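Local coordinates for putative xanthine dehydrogenase YAGS fad-binding subunit (PDB 5G5G), which is probably the molybdenum-cofactor subunit of a periplasmic aldehyde oxidase, oxidising aldehydes to carboxylic acids, at residues C[78-86]-C[254-264]. Residues are numbered along the deposited sequence; the frame is centred on the assembly and turned at random.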
ATOM      1  N   LEU C  78     -16.590  26.653 -10.977  1.00 15.07           N
ATOM      2  CA  LEU C  78     -15.983  27.963 -10.941  1.00 15.89           C
ATOM      3  C   LEU C  78     -15.060  28.197 -12.130  1.00 16.07           C
ATOM      4  O   LEU C  78     -15.095  29.290 -12.699  1.00 17.15           O
ATOM      5  CB  LEU C  78     -15.134  28.148  -9.665  1.00 16.66           C
ATOM      6  CG  LEU C  78     -15.830  28.099  -8.291  1.00 17.10           C
ATOM      7  CD1 LEU C  78     -14.831  28.510  -7.218  1.00 18.36           C
ATOM      8  CD2 LEU C  78     -16.969  29.061  -8.309  1.00 18.49           C
ATOM      9  N   ALA C  79     -14.262  27.222 -12.507  1.00 15.31           N
ATOM     10  CA  ALA C  79     -13.320  27.373 -13.629  1.00 16.00           C
ATOM     11  C   ALA C  79     -12.781  25.998 -14.030  1.00 15.61           C
ATOM     12  O   ALA C  79     -12.914  25.011 -13.295  1.00 14.28           O
ATOM     13  CB  ALA C  79     -12.141  28.239 -13.198  1.00 16.18           C
ATOM     14  N   VAL C  80     -12.142  25.959 -15.207  1.00 16.20           N
ATOM     15  CA  VAL C  80     -11.397  24.767 -15.600  1.00 16.51           C
ATOM     16  C   VAL C  80      -9.992  25.213 -16.006  1.00 17.14           C
ATOM     17  O   VAL C  80      -9.858  26.045 -16.910  1.00 17.82           O
ATOM     18  CB  VAL C  80     -12.064  24.033 -16.808  1.00 17.28           C
ATOM     19  CG1 VAL C  80     -11.297  22.755 -17.133  1.00 17.12           C
ATOM     20  CG2 VAL C  80     -13.534  23.745 -16.484  1.00 17.67           C
ATOM     21  N   ILE C  81      -8.984  24.666 -15.347  1.00 16.70           N
ATOM     22  CA  ILE C  81      -7.581  24.974 -15.612  1.00 17.10           C
ATOM     23  C   ILE C  81      -7.044  24.037 -16.674  1.00 16.57           C
ATOM     24  O   ILE C  81      -7.257  22.831 -16.562  1.00 16.27           O
ATOM     25  CB  ILE C  81      -6.725  24.816 -14.360  1.00 17.80           C
ATOM     26  CG1 ILE C  81      -7.398  25.529 -13.179  1.00 18.47           C
ATOM     27  CG2 ILE C  81      -5.291  25.303 -14.609  1.00 18.38           C
ATOM     28  CD1 ILE C  81      -7.843  26.931 -13.402  1.00 19.20           C
ATOM     29  N   THR C  82      -6.311  24.587 -17.651  1.00 16.45           N
ATOM     30  CA  THR C  82      -5.668  23.804 -18.702  1.00 16.54           C
ATOM     31  C   THR C  82      -4.284  24.345 -18.984  1.00 17.39           C
ATOM     32  O   THR C  82      -3.996  25.442 -18.577  1.00 17.72           O
ATOM     33  CB  THR C  82      -6.466  23.902 -20.018  1.00 16.92           C
ATOM     34  OG1 THR C  82      -6.414  25.251 -20.521  1.00 17.11           O
ATOM     35  CG2 THR C  82      -7.918  23.547 -19.789  1.00 16.57           C
ATOM     36  N   ALA C  83      -3.457  23.602 -19.726  1.00 18.29           N
ATOM     37  CA  ALA C  83      -2.132  24.144 -20.130  1.00 19.53           C
ATOM     38  C   ALA C  83      -2.303  25.396 -20.910  1.00 21.82           C
ATOM     39  O   ALA C  83      -1.553  26.383 -20.739  1.00 23.39           O
ATOM     40  CB  ALA C  83      -1.323  23.135 -20.932  1.00 19.16           C
ATOM     41  N   SER C  84      -3.314  25.399 -21.788  1.00 23.48           N
ATOM     42  CA  SER C  84      -3.565  26.497 -22.624  1.00 25.01           C
ATOM     43  C   SER C  84      -3.931  27.777 -21.849  1.00 25.08           C
ATOM     44  O   SER C  84      -3.543  28.887 -22.265  1.00 27.52           O
ATOM     45  CB  SER C  84      -4.665  26.101 -23.619  1.00 26.48           C
ATOM     46  OG  SER C  84      -4.821  27.097 -24.492  1.00 29.92           O
ATOM     47  N   ASN C  85      -4.717  27.684 -20.786  1.00 22.38           N
ATOM     48  CA  ASN C  85      -5.098  28.897 -20.053  1.00 22.34           C
ATOM     49  C   ASN C  85      -4.255  29.187 -18.815  1.00 22.25           C
ATOM     50  O   ASN C  85      -4.425  30.234 -18.208  1.00 21.61           O
ATOM     51  CB  ASN C  85      -6.615  28.970 -19.756  1.00 22.38           C
ATOM     52  CG  ASN C  85      -7.070  27.936 -18.726  1.00 21.05           C
ATOM     53  OD1 ASN C  85      -6.287  27.487 -17.874  1.00 19.70           O
ATOM     54  ND2 ASN C  85      -8.356  27.556 -18.808  1.00 20.81           N
ATOM     55  N   ALA C  86      -3.358  28.271 -18.441  1.00 21.90           N
ATOM     56  CA  ALA C  86      -2.520  28.471 -17.256  1.00 23.30           C
ATOM     57  C   ALA C  86      -1.339  29.463 -17.483  1.00 25.54           C
ATOM     58  O   ALA C  86      -0.776  29.947 -16.510  1.00 26.07           O
ATOM     59  CB  ALA C  86      -1.997  27.139 -16.741  1.00 22.82           C
ATOM     60  N   LEU C 254      -1.361  22.094  -9.564  1.00 14.47           N
ATOM     61  CA  LEU C 254      -2.731  22.434 -10.008  1.00 15.19           C
ATOM     62  C   LEU C 254      -3.462  23.198  -8.918  1.00 14.37           C
ATOM     63  O   LEU C 254      -4.227  24.154  -9.225  1.00 14.22           O
ATOM     64  CB  LEU C 254      -3.481  21.197 -10.472  1.00 16.44           C
ATOM     65  CG  LEU C 254      -2.961  20.750 -11.860  1.00 18.48           C
ATOM     66  CD1 LEU C 254      -3.460  19.376 -12.143  1.00 20.64           C
ATOM     67  CD2 LEU C 254      -3.451  21.626 -12.974  1.00 19.65           C
ATOM     68  N   ALA C 255      -3.255  22.845  -7.649  1.00 13.09           N
ATOM     69  CA  ALA C 255      -3.867  23.619  -6.564  1.00 13.05           C
ATOM     70  C   ALA C 255      -3.475  25.076  -6.654  1.00 13.40           C
ATOM     71  O   ALA C 255      -4.318  25.991  -6.555  1.00 13.05           O
ATOM     72  CB  ALA C 255      -3.495  23.048  -5.193  1.00 13.07           C
ATOM     73  N   ALA C 256      -2.180  25.298  -6.838  1.00 13.38           N
ATOM     74  CA  ALA C 256      -1.616  26.635  -6.914  1.00 13.97           C
ATOM     75  C   ALA C 256      -2.158  27.444  -8.106  1.00 14.44           C
ATOM     76  O   ALA C 256      -2.622  28.592  -7.961  1.00 14.53           O
ATOM     77  CB  ALA C 256      -0.100  26.569  -6.965  1.00 14.09           C
ATOM     78  N   LEU C 257      -2.128  26.831  -9.290  1.00 14.21           N
ATOM     79  CA  LEU C 257      -2.707  27.491 -10.462  1.00 14.64           C
ATOM     80  C   LEU C 257      -4.181  27.831 -10.289  1.00 14.70           C
ATOM     81  O   LEU C 257      -4.633  28.928 -10.641  1.00 15.21           O
ATOM     82  CB  LEU C 257      -2.548  26.606 -11.696  1.00 14.52           C
ATOM     83  CG  LEU C 257      -1.099  26.461 -12.129  1.00 14.84           C
ATOM     84  CD1 LEU C 257      -1.043  25.437 -13.251  1.00 15.10           C
ATOM     85  CD2 LEU C 257      -0.556  27.791 -12.599  1.00 15.97           C
ATOM     86  N   ALA C 258      -4.932  26.861  -9.779  1.00 14.17           N
ATOM     87  CA  ALA C 258      -6.360  27.040  -9.591  1.00 14.30           C
ATOM     88  C   ALA C 258      -6.718  28.155  -8.625  1.00 14.27           C
ATOM     89  O   ALA C 258      -7.613  28.979  -8.901  1.00 14.69           O
ATOM     90  CB  ALA C 258      -7.003  25.720  -9.136  1.00 13.64           C
ATOM     91  N   ALA C 259      -6.028  28.196  -7.499  1.00 13.92           N
ATOM     92  CA  ALA C 259      -6.362  29.177  -6.473  1.00 14.58           C
ATOM     93  C   ALA C 259      -6.052  30.580  -6.954  1.00 15.72           C
ATOM     94  O   ALA C 259      -6.738  31.503  -6.617  1.00 16.62           O
ATOM     95  CB  ALA C 259      -5.575  28.858  -5.179  1.00 14.04           C
ATOM     96  N   ARG C 260      -5.040  30.726  -7.782  1.00 16.87           N
ATOM     97  CA  ARG C 260      -4.729  32.034  -8.334  1.00 18.87           C
ATOM     98  C   ARG C 260      -5.813  32.477  -9.373  1.00 19.33           C
ATOM     99  O   ARG C 260      -6.308  33.616  -9.354  1.00 19.58           O
ATOM    100  CB  ARG C 260      -3.331  32.025  -8.943  1.00 20.99           C
ATOM    101  CG  ARG C 260      -2.952  33.403  -9.437  1.00 23.48           C
ATOM    102  CD  ARG C 260      -1.501  33.485  -9.804  1.00 25.42           C
ATOM    103  NE  ARG C 260      -1.198  32.557 -10.881  1.00 26.21           N
ATOM    104  CZ  ARG C 260       0.017  32.381 -11.415  1.00 26.95           C
ATOM    105  NH1 ARG C 260       1.103  33.123 -11.027  1.00 26.85           N
ATOM    106  NH2 ARG C 260       0.132  31.486 -12.376  1.00 25.68           N
ATOM    107  N   ALA C 261      -6.221  31.548 -10.226  1.00 18.85           N
ATOM    108  CA  ALA C 261      -7.293  31.837 -11.209  1.00 19.55           C
ATOM    109  C   ALA C 261      -8.651  32.195 -10.594  1.00 19.90           C
ATOM    110  O   ALA C 261      -9.300  33.107 -11.063  1.00 20.04           O
ATOM    111  CB  ALA C 261      -7.455  30.666 -12.137  1.00 19.66           C
ATOM    112  N   VAL C 262      -9.122  31.462  -9.586  1.00 19.02           N
ATOM    113  CA  VAL C 262     -10.438  31.718  -9.000  1.00 19.38           C
ATOM    114  C   VAL C 262     -10.419  32.653  -7.809  1.00 20.20           C
ATOM    115  O   VAL C 262     -11.497  32.988  -7.308  1.00 20.30           O
ATOM    116  CB  VAL C 262     -11.236  30.431  -8.650  1.00 18.55           C
ATOM    117  CG1 VAL C 262     -11.411  29.600  -9.913  1.00 18.94           C
ATOM    118  CG2 VAL C 262     -10.583  29.608  -7.520  1.00 17.70           C
ATOM    119  N   LYS C 263      -9.240  33.133  -7.421  1.00 20.67           N
ATOM    120  CA  LYS C 263      -9.098  34.124  -6.336  1.00 22.67           C
ATOM    121  C   LYS C 263      -9.738  33.631  -5.041  1.00 20.91           C
ATOM    122  O   LYS C 263     -10.447  34.346  -4.332  1.00 20.89           O
ATOM    123  CB  LYS C 263      -9.624  35.496  -6.814  1.00 26.18           C
ATOM    124  CG  LYS C 263      -8.723  36.108  -7.878  1.00 29.50           C
ATOM    125  CD  LYS C 263      -9.316  37.361  -8.511  1.00 35.66           C
ATOM    126  CE  LYS C 263      -8.286  38.083  -9.390  1.00 38.96           C
ATOM    127  NZ  LYS C 263      -8.873  39.373  -9.821  1.00 43.02           N
ATOM    128  N   ARG C 264      -9.489  32.360  -4.766  1.00 19.78           N
ATOM    129  CA  ARG C 264     -10.094  31.644  -3.668  1.00 19.53           C
ATOM    130  C   ARG C 264      -9.237  30.403  -3.376  1.00 18.19           C
ATOM    131  O   ARG C 264      -8.650  29.869  -4.327  1.00 17.70           O
ATOM    132  CB  ARG C 264     -11.487  31.232  -4.123  1.00 20.60           C
ATOM    133  CG  ARG C 264     -12.256  30.519  -3.098  1.00 20.87           C
ATOM    134  CD  ARG C 264     -13.683  30.479  -3.604  1.00 21.49           C
ATOM    135  NE  ARG C 264     -14.392  29.425  -2.915  1.00 21.10           N
ATOM    136  CZ  ARG C 264     -15.639  29.125  -3.155  1.00 20.69           C
ATOM    137  NH1 ARG C 264     -16.339  29.788  -4.107  1.00 20.59           N
ATOM    138  NH2 ARG C 264     -16.184  28.161  -2.440  1.00 20.82           N
TER
HETATM  139  O   HOH W   1      -1.816  31.063 -14.406  1.00 38.41           O
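Leu78 and Ala79, consecutive residues of a classic beta bulge opposite Val116, both turn their side chains toward helix 250-262 and meet the same methyl, CG1 of Val262. The bulge lies in edge strand 77-82 of the seven-stranded mixed sheet that joins the a/b hammerhead region to the molybdopterin-binding region; the helix packs against one face of that sheet. Val262 CG1 stands 3.6 Å from Ala79 CB and 4.0 Å from Leu78 CB. Farther out, Leu78 crosses the extended Arg264 at about a right angle, its CD1 3.7 Å from NH1, while the guanidinium forms a salt bridge with Glu118 and donates to Asn47 O. The middle of the contact is Ile81. With CG1 anti to its carbonyl carbon (chi1 -48°), CD1 reaches Ala261 CB at 4.0 Å and CG1 lies over Ala258, whereas CG2 faces Leu254 and Leu257. Thr82 and Asn85 form a capping box at the start of a short, weakly bonded helical turn; Asn85 ND2 also donates to Val80 O, tying the turn back to the strand. Ala86 CB then packs on Leu257 CD1. At this end the sole polar link is a water, donating to Ala86 O at 2.6 Å and accepting from Arg260 NH2 at 2.8 Å.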